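Side-chain contacts in protein yciO (Escherichia coli, PDB 1K7J), which is of unknown cellular function but probably binds double-stranded RNA: residues G27-Y32 / E51-I56; T34-A39 / P94-F99; N126-A131 / L170-G175. One frame throughout, in Å; residues are numbered along the deposited sequence.

How the interactions relate
From the N terminus, residues 27-32 lead out of helix 14-25 into strand 30-34, and interaction 1 ties the start of this inner strand to helix 47-57 by closing a loop of 18 residues. Before that loop is complete, residues 34-39 turn into strand 37-43; interaction 2 joins the turn to residues 94-99 over 54 intervening residues, so the two contacts cross along the chain. Interaction 3 follows in series, bringing helix 127-136 to the end of strand 170-173 after 38 residues. All three reach one mixed sheet: strand 30-34 lies between 170-173 and 37-43, and Tyr38 OH bonds to Gly174 N and Gly175 O, linking interactions 2 and 3.

Interaction 1: residues G27-Y32 / E51-I56; sequences GGVIVY and ERICRI
Val29, where the chain enters strand 30-34 of the YrdC-like sheet, meets Arg52 and Ile53 of helix 47-57 with its two methyl groups spread between them, a sheet-to-helix contact of the alpha/beta fold. The side-chain rotation decides this division: CG1 lies anti to the backbone N (chi1 169°) and faces the isoleucine, while CG2, beside the backbone N, faces the arginine. Val29 CG2 sits 3.6 Å above the plane of the Arg52 guanidinium, nearer the border of the group than its middle, and comes within 3.7 Å of Arg52 NH1. Arg52 reaches this place by a bend late in its chain (chi3 62°), which turns one face of the planar group to Val29. Its charge is probably balanced by Asp169, which forms a salt bridge with NH1 and also accepts from Val29 N, and NH2 donates to Gln167 O. On the isoleucine side the contact is purely apolar, with Val29 CG1 3.9 Å from Ile53 CG1. The next residue, Ile30, points away from helix 47-57 and its side chain packs on Ile23 and Val24 of helix 14-25. Gly27, the C-prime residue of the Schellman motif ending that helix, is joined to the arginine through water: the water donates to Gly27 O at 2.8 Å and accepts from Arg52 NH1 at 2.9 Å, lying in the guanidinium plane at its edge.

Interaction 2: residues T34-A39 / P94-F99; sequences TDSGYA and PGNYTF
The turn of the hairpin formed by strands 30-34 and 37-43 meets the loop ahead of strand 97-102 through Asp35, whose carboxylate takes the backbone N-H of Asn96. The bond from Asn96 N to Asp35 OD2 is short, 2.7 Å, and fairly straight at 164°; it arrives on the syn side, tilted out of the carboxylate plane. From the opposite face of that plane Ser36 OG donates to the same oxygen at 2.9 Å, so two donors grip Asp35 OD2. Asp35 CG stands between its backbone N and carbonyl carbon (chi1 52°), a setting that carries the carboxylate across to the loop. The fit is close: Asp35 OD2 lies 3.4 Å from Gly95 CA, where a side chain would be tightly placed, and Ser36 OG rests 3.6 Å from Asn96 CA. An ST turn shapes the hairpin end itself, Thr34 OG1 accepting from Ser36 N at 3.0 Å and donating to Gly37 O. With an alanine at Asp35, Asn96 N would probably be left without this acceptor, and Ser36 OG would lose the carboxylate that fixes its rotation. Around the contact, Asp35 OD1 accepts from Ser125 N just ahead of helix 127-136, Ser36 also touches Arg122 of strand 118-122, and Asn96 pairs through its backbone with Thr183 of strand 183-186.

Interaction 3: residues N126-A131 / L170-G175; sequences NPIAQA and LIIHGG
Ile128, in the first turn of helix 127-136, meets Ile172 of strand 170-173 and Gly174 just beyond its end, a helix-to-sheet contact inside the YrdC-like fold. Its CB is aimed at the strand and splits the side chain into two arms with different targets. The short arm, CG2, runs anti to the backbone N and meets the equivalent methyl of the strand: Ile128 CG2 and Ile172 CG2 are 4.2 Å apart, a loose apolar touch. On the other arm, CG1 lies anti to the carbonyl carbon (chi1 -71°) and the chain then continues extended (chi2 175°), which carries the terminal methyl past Ile172 toward the turn beyond the strand. There Ile128 CD1 comes to rest 3.7 Å from Gly174 CA, while Ile172 CG2 is still 4.4 Å from the same CD1 atom. The glycine matters to this fit, since a CB on Gly174 would point at the helix and come within 3.0 Å of Ile128 CD1, a clash. The two side chains run antiparallel past one another, so Ile172 extends away from the tip of its partner. The backbone at the glycines is held from elsewhere: Tyr38 OH is hydrogen-bonded to both Gly174 N and Gly175 O. At the start of the helix Asn126 occupies the N-cap position, and its ND2 donates to Pro33 O, fastening the helix beginning to the end of strand 30-34. Pro33 also touches both isoleucines and so completes the apolar cluster from the neighbouring strand. Helix 14-25 lies on the same face of the sheet, where its Ala20 touches Ile172 and its Ile17 touches Ala131, so that helix 127-136 packs against both the strand ends and this second helix.

Interaction 1: residues G27-Y32 / E51-I56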
ATOM      1  N   GLY A  27      -5.378 -15.700   3.369  1.00 14.69           N
ATOM      2  CA  GLY A  27      -4.329 -15.316   4.300  1.00 14.91           C
ATOM      3  C   GLY A  27      -2.925 -15.255   3.730  1.00 14.33           C
ATOM      4  O   GLY A  27      -1.946 -15.246   4.481  1.00 15.63           O
ATOM      5  N   GLY A  28      -2.812 -15.201   2.408  1.00 13.32           N
ATOM      6  CA  GLY A  28      -1.499 -15.148   1.792  1.00 12.77           C
ATOM      7  C   GLY A  28      -0.895 -13.757   1.730  1.00 12.41           C
ATOM      8  O   GLY A  28      -1.597 -12.749   1.853  1.00 12.87           O
ATOM      9  N   VAL A  29       0.419 -13.707   1.553  1.00 11.51           N
ATOM     10  CA  VAL A  29       1.141 -12.446   1.439  1.00 11.35           C
ATOM     11  C   VAL A  29       1.550 -12.324  -0.021  1.00 10.97           C
ATOM     12  O   VAL A  29       2.153 -13.242  -0.584  1.00 11.10           O
ATOM     13  CB  VAL A  29       2.405 -12.437   2.321  1.00 11.36           C
ATOM     14  CG1 VAL A  29       3.265 -11.230   1.986  1.00 11.47           C
ATOM     15  CG2 VAL A  29       2.011 -12.409   3.788  1.00 11.55           C
ATOM     16  N   ILE A  30       1.220 -11.196  -0.641  1.00 10.46           N
ATOM     17  CA  ILE A  30       1.558 -11.006  -2.042  1.00  9.92           C
ATOM     18  C   ILE A  30       2.360  -9.744  -2.302  1.00  9.38           C
ATOM     19  O   ILE A  30       2.403  -8.830  -1.478  1.00  9.12           O
ATOM     20  CB  ILE A  30       0.288 -10.935  -2.928  1.00  9.82           C
ATOM     21  CG1 ILE A  30      -0.415  -9.586  -2.738  1.00  9.92           C
ATOM     22  CG2 ILE A  30      -0.663 -12.074  -2.570  1.00 10.19           C
ATOM     23  CD1 ILE A  30      -1.577  -9.364  -3.691  1.00 10.39           C
ATOM     24  N   VAL A  31       3.014  -9.722  -3.457  1.00  9.19           N
ATOM     25  CA  VAL A  31       3.774  -8.566  -3.898  1.00  8.70           C
ATOM     26  C   VAL A  31       3.015  -8.122  -5.138  1.00  8.40           C
ATOM     27  O   VAL A  31       2.752  -8.926  -6.036  1.00  8.34           O
ATOM     28  CB  VAL A  31       5.223  -8.929  -4.285  1.00  8.96           C
ATOM     29  CG1 VAL A  31       5.893  -7.737  -4.969  1.00  9.04           C
ATOM     30  CG2 VAL A  31       6.007  -9.321  -3.039  1.00  9.57           C
ATOM     31  N   TYR A  32       2.633  -6.854  -5.181  1.00  8.10           N
ATOM     32  CA  TYR A  32       1.895  -6.349  -6.328  1.00  8.01           C
ATOM     33  C   TYR A  32       2.369  -4.962  -6.733  1.00  7.63           C
ATOM     34  O   TYR A  32       2.889  -4.205  -5.918  1.00  8.14           O
ATOM     35  CB  TYR A  32       0.391  -6.324  -6.033  1.00  8.07           C
ATOM     36  CG  TYR A  32      -0.036  -5.384  -4.929  1.00  8.76           C
ATOM     37  CD1 TYR A  32       0.161  -5.708  -3.586  1.00  9.22           C
ATOM     38  CD2 TYR A  32      -0.676  -4.183  -5.229  1.00  9.30           C
ATOM     39  CE1 TYR A  32      -0.277  -4.853  -2.564  1.00  9.66           C
ATOM     40  CE2 TYR A  32      -1.115  -3.327  -4.221  1.00  9.93           C
ATOM     41  CZ  TYR A  32      -0.917  -3.667  -2.894  1.00 10.40           C
ATOM     42  OH  TYR A  32      -1.386  -2.832  -1.899  1.00 10.68           O
ATOM     43  N   GLU A  51       2.407  -9.950  10.353  1.00 14.76           N
ATOM     44  CA  GLU A  51       3.721 -10.201  10.926  1.00 15.30           C
ATOM     45  C   GLU A  51       4.757 -10.506   9.848  1.00 14.52           C
ATOM     46  O   GLU A  51       5.883 -10.011   9.898  1.00 14.77           O
ATOM     47  CB  GLU A  51       3.637 -11.358  11.921  1.00 16.70           C
ATOM     48  CG  GLU A  51       4.909 -11.578  12.721  1.00 18.62           C
ATOM     49  CD  GLU A  51       5.417 -10.303  13.372  1.00 20.08           C
ATOM     50  OE1 GLU A  51       4.590  -9.538  13.916  1.00 20.34           O
ATOM     51  OE2 GLU A  51       6.646 -10.070  13.346  1.00 20.38           O
ATOM     52  N   ARG A  52       4.373 -11.320   8.868  1.00 14.21           N
ATOM     53  CA  ARG A  52       5.275 -11.671   7.781  1.00 14.08           C
ATOM     54  C   ARG A  52       5.700 -10.434   6.999  1.00 14.56           C
ATOM     55  O   ARG A  52       6.863 -10.297   6.622  1.00 14.65           O
ATOM     56  CB  ARG A  52       4.602 -12.673   6.840  1.00 14.14           C
ATOM     57  CG  ARG A  52       4.430 -14.058   7.443  1.00 14.50           C
ATOM     58  CD  ARG A  52       3.641 -14.963   6.516  1.00 14.33           C
ATOM     59  NE  ARG A  52       4.321 -15.170   5.241  1.00 14.73           N
ATOM     60  CZ  ARG A  52       3.734 -15.684   4.164  1.00 14.65           C
ATOM     61  NH1 ARG A  52       2.457 -16.039   4.209  1.00 14.47           N
ATOM     62  NH2 ARG A  52       4.424 -15.843   3.041  1.00 15.01           N
ATOM     63  N   ILE A  53       4.752  -9.533   6.753  1.00 14.62           N
ATOM     64  CA  ILE A  53       5.055  -8.309   6.024  1.00 15.85           C
ATOM     65  C   ILE A  53       5.984  -7.416   6.847  1.00 17.06           C
ATOM     66  O   ILE A  53       6.933  -6.844   6.312  1.00 17.04           O
ATOM     67  CB  ILE A  53       3.758  -7.540   5.675  1.00 15.08           C
ATOM     68  CG1 ILE A  53       3.012  -8.279   4.557  1.00 14.66           C
ATOM     69  CG2 ILE A  53       4.086  -6.112   5.261  1.00 14.90           C
ATOM     70  CD1 ILE A  53       1.696  -7.641   4.161  1.00 14.35           C
ATOM     71  N   CYS A  54       5.714  -7.306   8.146  1.00 18.90           N
ATOM     72  CA  CYS A  54       6.539  -6.491   9.037  1.00 19.73           C
ATOM     73  C   CYS A  54       8.006  -6.877   8.923  1.00 19.92           C
ATOM     74  O   CYS A  54       8.884  -6.016   8.835  1.00 19.94           O
ATOM     75  CB  CYS A  54       6.102  -6.673  10.493  1.00 22.50           C
ATOM     76  SG  CYS A  54       4.465  -6.049  10.883  1.00 21.15           S
ATOM     77  N   ARG A  55       8.265  -8.179   8.931  1.00 18.75           N
ATOM     78  CA  ARG A  55       9.625  -8.692   8.847  1.00 18.06           C
ATOM     79  C   ARG A  55      10.270  -8.441   7.496  1.00 17.45           C
ATOM     80  O   ARG A  55      11.452  -8.103   7.420  1.00 17.76           O
ATOM     81  CB  ARG A  55       9.637 -10.187   9.154  1.00 17.88           C
ATOM     82  CG  ARG A  55       9.219 -10.502  10.572  1.00 18.39           C
ATOM     83  CD  ARG A  55       9.302 -11.983  10.834  1.00 19.26           C
ATOM     84  NE  ARG A  55       8.903 -12.320  12.195  1.00 20.14           N
ATOM     85  CZ  ARG A  55       9.042 -13.530  12.728  1.00 20.53           C
ATOM     86  NH1 ARG A  55       9.573 -14.513  12.008  1.00 20.77           N
ATOM     87  NH2 ARG A  55       8.654 -13.756  13.973  1.00 20.82           N
ATOM     88  N   ILE A  56       9.503  -8.616   6.427  1.00 16.43           N
ATOM     89  CA  ILE A  56      10.041  -8.385   5.097  1.00 16.12           C
ATOM     90  C   ILE A  56      10.321  -6.896   4.904  1.00 16.25           C
ATOM     91  O   ILE A  56      11.344  -6.522   4.329  1.00 17.06           O
ATOM     92  CB  ILE A  56       9.065  -8.868   4.005  1.00 15.55           C
ATOM     93  CG1 ILE A  56       8.904 -10.389   4.089  1.00 15.09           C
ATOM     94  CG2 ILE A  56       9.583  -8.465   2.635  1.00 15.10           C
ATOM     95  CD1 ILE A  56       7.863 -10.957   3.133  1.00 14.67           C
TER
HETATM   96  O   HOH W   1       0.275 -15.732   6.157  1.00 27.33           O

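Interaction 2: residues T34-A39 / P94-F99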
ATOM      1  N   THR A  34       2.234  -0.973  -7.934  1.00  8.08           N
ATOM      2  CA  THR A  34       1.437   0.227  -7.688  1.00  8.37           C
ATOM      3  C   THR A  34       2.056   1.292  -8.586  1.00  8.15           C
ATOM      4  O   THR A  34       3.050   1.035  -9.268  1.00  8.61           O
ATOM      5  CB  THR A  34       1.505   0.733  -6.220  1.00  8.68           C
ATOM      6  OG1 THR A  34       2.767   1.370  -5.982  1.00  8.76           O
ATOM      7  CG2 THR A  34       1.313  -0.417  -5.243  1.00  9.01           C
ATOM      8  N   ASP A  35       1.471   2.482  -8.594  1.00  8.40           N
ATOM      9  CA  ASP A  35       1.991   3.574  -9.408  1.00  8.64           C
ATOM     10  C   ASP A  35       3.345   4.051  -8.876  1.00  8.66           C
ATOM     11  O   ASP A  35       4.117   4.674  -9.605  1.00  8.80           O
ATOM     12  CB  ASP A  35       1.010   4.740  -9.394  1.00  8.95           C
ATOM     13  CG  ASP A  35       0.624   5.143  -7.991  1.00  9.40           C
ATOM     14  OD1 ASP A  35      -0.291   4.507  -7.427  1.00  9.54           O
ATOM     15  OD2 ASP A  35       1.254   6.075  -7.445  1.00 10.48           O
ATOM     16  N   SER A  36       3.622   3.764  -7.607  1.00  9.33           N
ATOM     17  CA  SER A  36       4.878   4.170  -6.981  1.00  9.54           C
ATOM     18  C   SER A  36       5.652   2.975  -6.427  1.00  9.81           C
ATOM     19  O   SER A  36       5.819   2.837  -5.214  1.00  9.56           O
ATOM     20  CB  SER A  36       4.605   5.172  -5.854  1.00 10.21           C
ATOM     21  OG  SER A  36       3.935   6.321  -6.346  1.00 10.47           O
ATOM     22  N   GLY A  37       6.119   2.116  -7.328  1.00 10.08           N
ATOM     23  CA  GLY A  37       6.882   0.946  -6.927  1.00  9.47           C
ATOM     24  C   GLY A  37       6.040  -0.245  -6.511  1.00  9.06           C
ATOM     25  O   GLY A  37       4.814  -0.165  -6.419  1.00  9.77           O
ATOM     26  N   TYR A  38       6.707  -1.369  -6.268  1.00  8.44           N
ATOM     27  CA  TYR A  38       6.013  -2.576  -5.838  1.00  8.01           C
ATOM     28  C   TYR A  38       5.666  -2.472  -4.357  1.00  8.18           C
ATOM     29  O   TYR A  38       6.280  -1.705  -3.618  1.00  8.39           O
ATOM     30  CB  TYR A  38       6.881  -3.806  -6.114  1.00  8.32           C
ATOM     31  CG  TYR A  38       6.731  -4.309  -7.534  1.00  7.62           C
ATOM     32  CD1 TYR A  38       5.683  -5.166  -7.878  1.00  7.29           C
ATOM     33  CD2 TYR A  38       7.592  -3.884  -8.546  1.00  7.93           C
ATOM     34  CE1 TYR A  38       5.497  -5.586  -9.193  1.00  7.98           C
ATOM     35  CE2 TYR A  38       7.410  -4.297  -9.870  1.00  8.35           C
ATOM     36  CZ  TYR A  38       6.358  -5.148 -10.182  1.00  8.17           C
ATOM     37  OH  TYR A  38       6.162  -5.556 -11.485  1.00  8.10           O
ATOM     38  N   ALA A  39       4.672  -3.241  -3.930  1.00  8.39           N
ATOM     39  CA  ALA A  39       4.238  -3.213  -2.542  1.00  8.52           C
ATOM     40  C   ALA A  39       3.903  -4.606  -2.042  1.00  8.64           C
ATOM     41  O   ALA A  39       3.692  -5.525  -2.831  1.00  8.52           O
ATOM     42  CB  ALA A  39       3.006  -2.311  -2.404  1.00  8.81           C
ATOM     43  N   PRO A  94      -5.905  10.077  -7.482  1.00 11.52           N
ATOM     44  CA  PRO A  94      -5.212   8.956  -6.844  1.00 10.91           C
ATOM     45  C   PRO A  94      -3.720   8.927  -7.169  1.00 10.15           C
ATOM     46  O   PRO A  94      -3.230   9.713  -7.985  1.00 10.86           O
ATOM     47  CB  PRO A  94      -5.931   7.750  -7.428  1.00 10.88           C
ATOM     48  CG  PRO A  94      -6.116   8.188  -8.860  1.00 11.26           C
ATOM     49  CD  PRO A  94      -6.568   9.637  -8.725  1.00 11.57           C
ATOM     50  N   GLY A  95      -3.017   8.010  -6.512  1.00  9.05           N
ATOM     51  CA  GLY A  95      -1.597   7.814  -6.733  1.00  8.62           C
ATOM     52  C   GLY A  95      -0.618   8.801  -6.127  1.00  7.92           C
ATOM     53  O   GLY A  95      -0.999   9.875  -5.654  1.00  8.03           O
ATOM     54  N   ASN A  96       0.645   8.381  -6.113  1.00  7.80           N
ATOM     55  CA  ASN A  96       1.788   9.174  -5.652  1.00  7.91           C
ATOM     56  C   ASN A  96       1.901   9.595  -4.194  1.00  7.56           C
ATOM     57  O   ASN A  96       2.945  10.113  -3.794  1.00  7.75           O
ATOM     58  CB  ASN A  96       1.913  10.435  -6.515  1.00  8.97           C
ATOM     59  CG  ASN A  96       1.928  10.127  -7.996  1.00 10.41           C
ATOM     60  OD1 ASN A  96       2.311   9.031  -8.410  1.00 11.61           O
ATOM     61  ND2 ASN A  96       1.525  11.098  -8.806  1.00 12.70           N
ATOM     62  N   TYR A  97       0.859   9.366  -3.403  1.00  7.59           N
ATOM     63  CA  TYR A  97       0.869   9.787  -2.003  1.00  7.45           C
ATOM     64  C   TYR A  97       0.374   8.763  -0.995  1.00  7.28           C
ATOM     65  O   TYR A  97      -0.451   7.903  -1.303  1.00  7.30           O
ATOM     66  CB  TYR A  97      -0.033  11.007  -1.810  1.00  8.05           C
ATOM     67  CG  TYR A  97       0.348  12.252  -2.560  1.00  7.51           C
ATOM     68  CD1 TYR A  97       1.343  13.101  -2.078  1.00  7.94           C
ATOM     69  CD2 TYR A  97      -0.331  12.617  -3.721  1.00  7.93           C
ATOM     70  CE1 TYR A  97       1.646  14.294  -2.728  1.00  8.49           C
ATOM     71  CE2 TYR A  97      -0.037  13.802  -4.382  1.00  8.38           C
ATOM     72  CZ  TYR A  97       0.949  14.638  -3.877  1.00  8.47           C
ATOM     73  OH  TYR A  97       1.213  15.829  -4.503  1.00  9.31           O
ATOM     74  N   THR A  98       0.885   8.897   0.223  1.00  7.18           N
ATOM     75  CA  THR A  98       0.455   8.099   1.361  1.00  7.26           C
ATOM     76  C   THR A  98       0.130   9.182   2.385  1.00  7.75           C
ATOM     77  O   THR A  98       0.964  10.045   2.672  1.00  8.24           O
ATOM     78  CB  THR A  98       1.565   7.204   1.922  1.00  7.14           C
ATOM     79  OG1 THR A  98       1.911   6.215   0.949  1.00  7.29           O
ATOM     80  CG2 THR A  98       1.085   6.506   3.193  1.00  8.11           C
ATOM     81  N   PHE A  99      -1.084   9.157   2.917  1.00  7.71           N
ATOM     82  CA  PHE A  99      -1.496  10.163   3.885  1.00  7.96           C
ATOM     83  C   PHE A  99      -1.631   9.550   5.266  1.00  8.03           C
ATOM     84  O   PHE A  99      -2.362   8.579   5.445  1.00  7.90           O
ATOM     85  CB  PHE A  99      -2.832  10.774   3.456  1.00  8.25           C
ATOM     86  CG  PHE A  99      -2.798  11.417   2.096  1.00  8.41           C
ATOM     87  CD1 PHE A  99      -2.095  12.600   1.892  1.00  8.87           C
ATOM     88  CD2 PHE A  99      -3.465  10.836   1.017  1.00  8.87           C
ATOM     89  CE1 PHE A  99      -2.054  13.200   0.632  1.00  9.34           C
ATOM     90  CE2 PHE A  99      -3.431  11.429  -0.247  1.00  8.67           C
ATOM     91  CZ  PHE A  99      -2.721  12.615  -0.437  1.00  9.10           C
TER

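Interaction 3: residues N126-A131 / L170-G175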
ATOM      1  N   ASN A 126      -2.715   2.819 -10.586  1.00  7.78           N
ATOM      2  CA  ASN A 126      -2.508   1.844 -11.658  1.00  7.62           C
ATOM      3  C   ASN A 126      -3.598   0.784 -11.761  1.00  7.79           C
ATOM      4  O   ASN A 126      -4.184   0.370 -10.757  1.00  8.29           O
ATOM      5  CB  ASN A 126      -1.148   1.168 -11.490  1.00  7.80           C
ATOM      6  CG  ASN A 126      -1.049   0.396 -10.201  1.00  7.90           C
ATOM      7  OD1 ASN A 126      -1.206   0.958  -9.115  1.00  8.26           O
ATOM      8  ND2 ASN A 126      -0.786  -0.903 -10.306  1.00  7.79           N
ATOM      9  N   PRO A 127      -3.869   0.316 -12.988  1.00  7.77           N
ATOM     10  CA  PRO A 127      -4.894  -0.699 -13.240  1.00  7.69           C
ATOM     11  C   PRO A 127      -4.822  -1.984 -12.424  1.00  7.31           C
ATOM     12  O   PRO A 127      -5.847  -2.457 -11.931  1.00  7.78           O
ATOM     13  CB  PRO A 127      -4.755  -0.958 -14.737  1.00  7.77           C
ATOM     14  CG  PRO A 127      -4.371   0.393 -15.261  1.00  8.02           C
ATOM     15  CD  PRO A 127      -3.312   0.812 -14.260  1.00  7.81           C
ATOM     16  N   ILE A 128      -3.633  -2.560 -12.271  1.00  7.37           N
ATOM     17  CA  ILE A 128      -3.540  -3.806 -11.516  1.00  7.15           C
ATOM     18  C   ILE A 128      -3.948  -3.637 -10.056  1.00  6.95           C
ATOM     19  O   ILE A 128      -4.754  -4.413  -9.543  1.00  7.23           O
ATOM     20  CB  ILE A 128      -2.119  -4.419 -11.608  1.00  7.14           C
ATOM     21  CG1 ILE A 128      -1.890  -4.962 -13.024  1.00  7.38           C
ATOM     22  CG2 ILE A 128      -1.958  -5.549 -10.594  1.00  7.56           C
ATOM     23  CD1 ILE A 128      -0.481  -5.496 -13.271  1.00  6.82           C
ATOM     24  N   ALA A 129      -3.413  -2.619  -9.387  1.00  7.43           N
ATOM     25  CA  ALA A 129      -3.752  -2.396  -7.985  1.00  7.42           C
ATOM     26  C   ALA A 129      -5.240  -2.087  -7.845  1.00  7.13           C
ATOM     27  O   ALA A 129      -5.903  -2.598  -6.942  1.00  7.59           O
ATOM     28  CB  ALA A 129      -2.912  -1.260  -7.411  1.00  7.57           C
ATOM     29  N   GLN A 130      -5.771  -1.257  -8.738  1.00  7.72           N
ATOM     30  CA  GLN A 130      -7.187  -0.927  -8.677  1.00  7.77           C
ATOM     31  C   GLN A 130      -8.049  -2.171  -8.886  1.00  7.87           C
ATOM     32  O   GLN A 130      -9.061  -2.350  -8.208  1.00  8.55           O
ATOM     33  CB  GLN A 130      -7.534   0.135  -9.720  1.00  8.28           C
ATOM     34  CG  GLN A 130      -7.278   1.561  -9.242  1.00  8.99           C
ATOM     35  CD  GLN A 130      -8.208   1.959  -8.111  1.00  9.52           C
ATOM     36  OE1 GLN A 130      -9.414   1.734  -8.184  1.00 11.03           O
ATOM     37  NE2 GLN A 130      -7.654   2.562  -7.067  1.00  9.91           N
ATOM     38  N   ALA A 131      -7.638  -3.038  -9.807  1.00  8.02           N
ATOM     39  CA  ALA A 131      -8.387  -4.260 -10.079  1.00  7.84           C
ATOM     40  C   ALA A 131      -8.378  -5.180  -8.857  1.00  8.11           C
ATOM     41  O   ALA A 131      -9.397  -5.780  -8.513  1.00  8.10           O
ATOM     42  CB  ALA A 131      -7.797  -4.985 -11.293  1.00  7.83           C
ATOM     43  N   LEU A 170       2.689 -14.974  -3.482  1.00 10.73           N
ATOM     44  CA  LEU A 170       2.428 -14.585  -4.857  1.00 10.26           C
ATOM     45  C   LEU A 170       3.160 -13.306  -5.194  1.00  9.68           C
ATOM     46  O   LEU A 170       3.262 -12.403  -4.368  1.00  9.04           O
ATOM     47  CB  LEU A 170       0.930 -14.358  -5.085  1.00 10.12           C
ATOM     48  CG  LEU A 170       0.565 -13.730  -6.440  1.00  9.54           C
ATOM     49  CD1 LEU A 170       0.882 -14.707  -7.566  1.00 10.25           C
ATOM     50  CD2 LEU A 170      -0.910 -13.353  -6.458  1.00  9.92           C
ATOM     51  N   ILE A 171       3.690 -13.251  -6.407  1.00 10.14           N
ATOM     52  CA  ILE A 171       4.356 -12.061  -6.898  1.00  9.64           C
ATOM     53  C   ILE A 171       3.690 -11.772  -8.228  1.00  9.40           C
ATOM     54  O   ILE A 171       3.659 -12.629  -9.114  1.00  8.87           O
ATOM     55  CB  ILE A 171       5.861 -12.277  -7.129  1.00 10.07           C
ATOM     56  CG1 ILE A 171       6.565 -12.501  -5.788  1.00 10.80           C
ATOM     57  CG2 ILE A 171       6.449 -11.060  -7.849  1.00 10.77           C
ATOM     58  CD1 ILE A 171       8.034 -12.880  -5.913  1.00 12.69           C
ATOM     59  N   ILE A 172       3.115 -10.582  -8.348  1.00  8.62           N
ATOM     60  CA  ILE A 172       2.466 -10.190  -9.587  1.00  8.43           C
ATOM     61  C   ILE A 172       3.423  -9.327 -10.384  1.00  9.02           C
ATOM     62  O   ILE A 172       3.809  -8.248  -9.945  1.00  9.49           O
ATOM     63  CB  ILE A 172       1.174  -9.376  -9.330  1.00  8.20           C
ATOM     64  CG1 ILE A 172       0.122 -10.260  -8.659  1.00  8.13           C
ATOM     65  CG2 ILE A 172       0.637  -8.821 -10.644  1.00  9.12           C
ATOM     66  CD1 ILE A 172      -1.127  -9.505  -8.225  1.00  8.71           C
ATOM     67  N   HIS A 173       3.824  -9.828 -11.544  1.00  9.15           N
ATOM     68  CA  HIS A 173       4.709  -9.103 -12.439  1.00  9.38           C
ATOM     69  C   HIS A 173       3.823  -8.101 -13.172  1.00  9.14           C
ATOM     70  O   HIS A 173       2.959  -8.490 -13.959  1.00  9.34           O
ATOM     71  CB  HIS A 173       5.343 -10.085 -13.429  1.00 10.51           C
ATOM     72  CG  HIS A 173       6.250  -9.451 -14.439  1.00 11.32           C
ATOM     73  ND1 HIS A 173       5.859  -8.397 -15.237  1.00 12.30           N
ATOM     74  CD2 HIS A 173       7.511  -9.766 -14.821  1.00 11.95           C
ATOM     75  CE1 HIS A 173       6.840  -8.092 -16.069  1.00 12.51           C
ATOM     76  NE2 HIS A 173       7.853  -8.908 -15.838  1.00 12.44           N
ATOM     77  N   GLY A 174       4.023  -6.816 -12.894  1.00  9.14           N
ATOM     78  CA  GLY A 174       3.235  -5.784 -13.542  1.00  9.05           C
ATOM     79  C   GLY A 174       4.130  -4.810 -14.277  1.00  9.11           C
ATOM     80  O   GLY A 174       3.797  -3.635 -14.426  1.00  9.60           O
ATOM     81  N   GLY A 175       5.278  -5.303 -14.731  1.00  9.21           N
ATOM     82  CA  GLY A 175       6.212  -4.462 -15.453  1.00  9.45           C
ATOM     83  C   GLY A 175       7.332  -3.908 -14.596  1.00  9.58           C
ATOM     84  O   GLY A 175       7.429  -4.196 -13.402  1.00  9.01           O
TER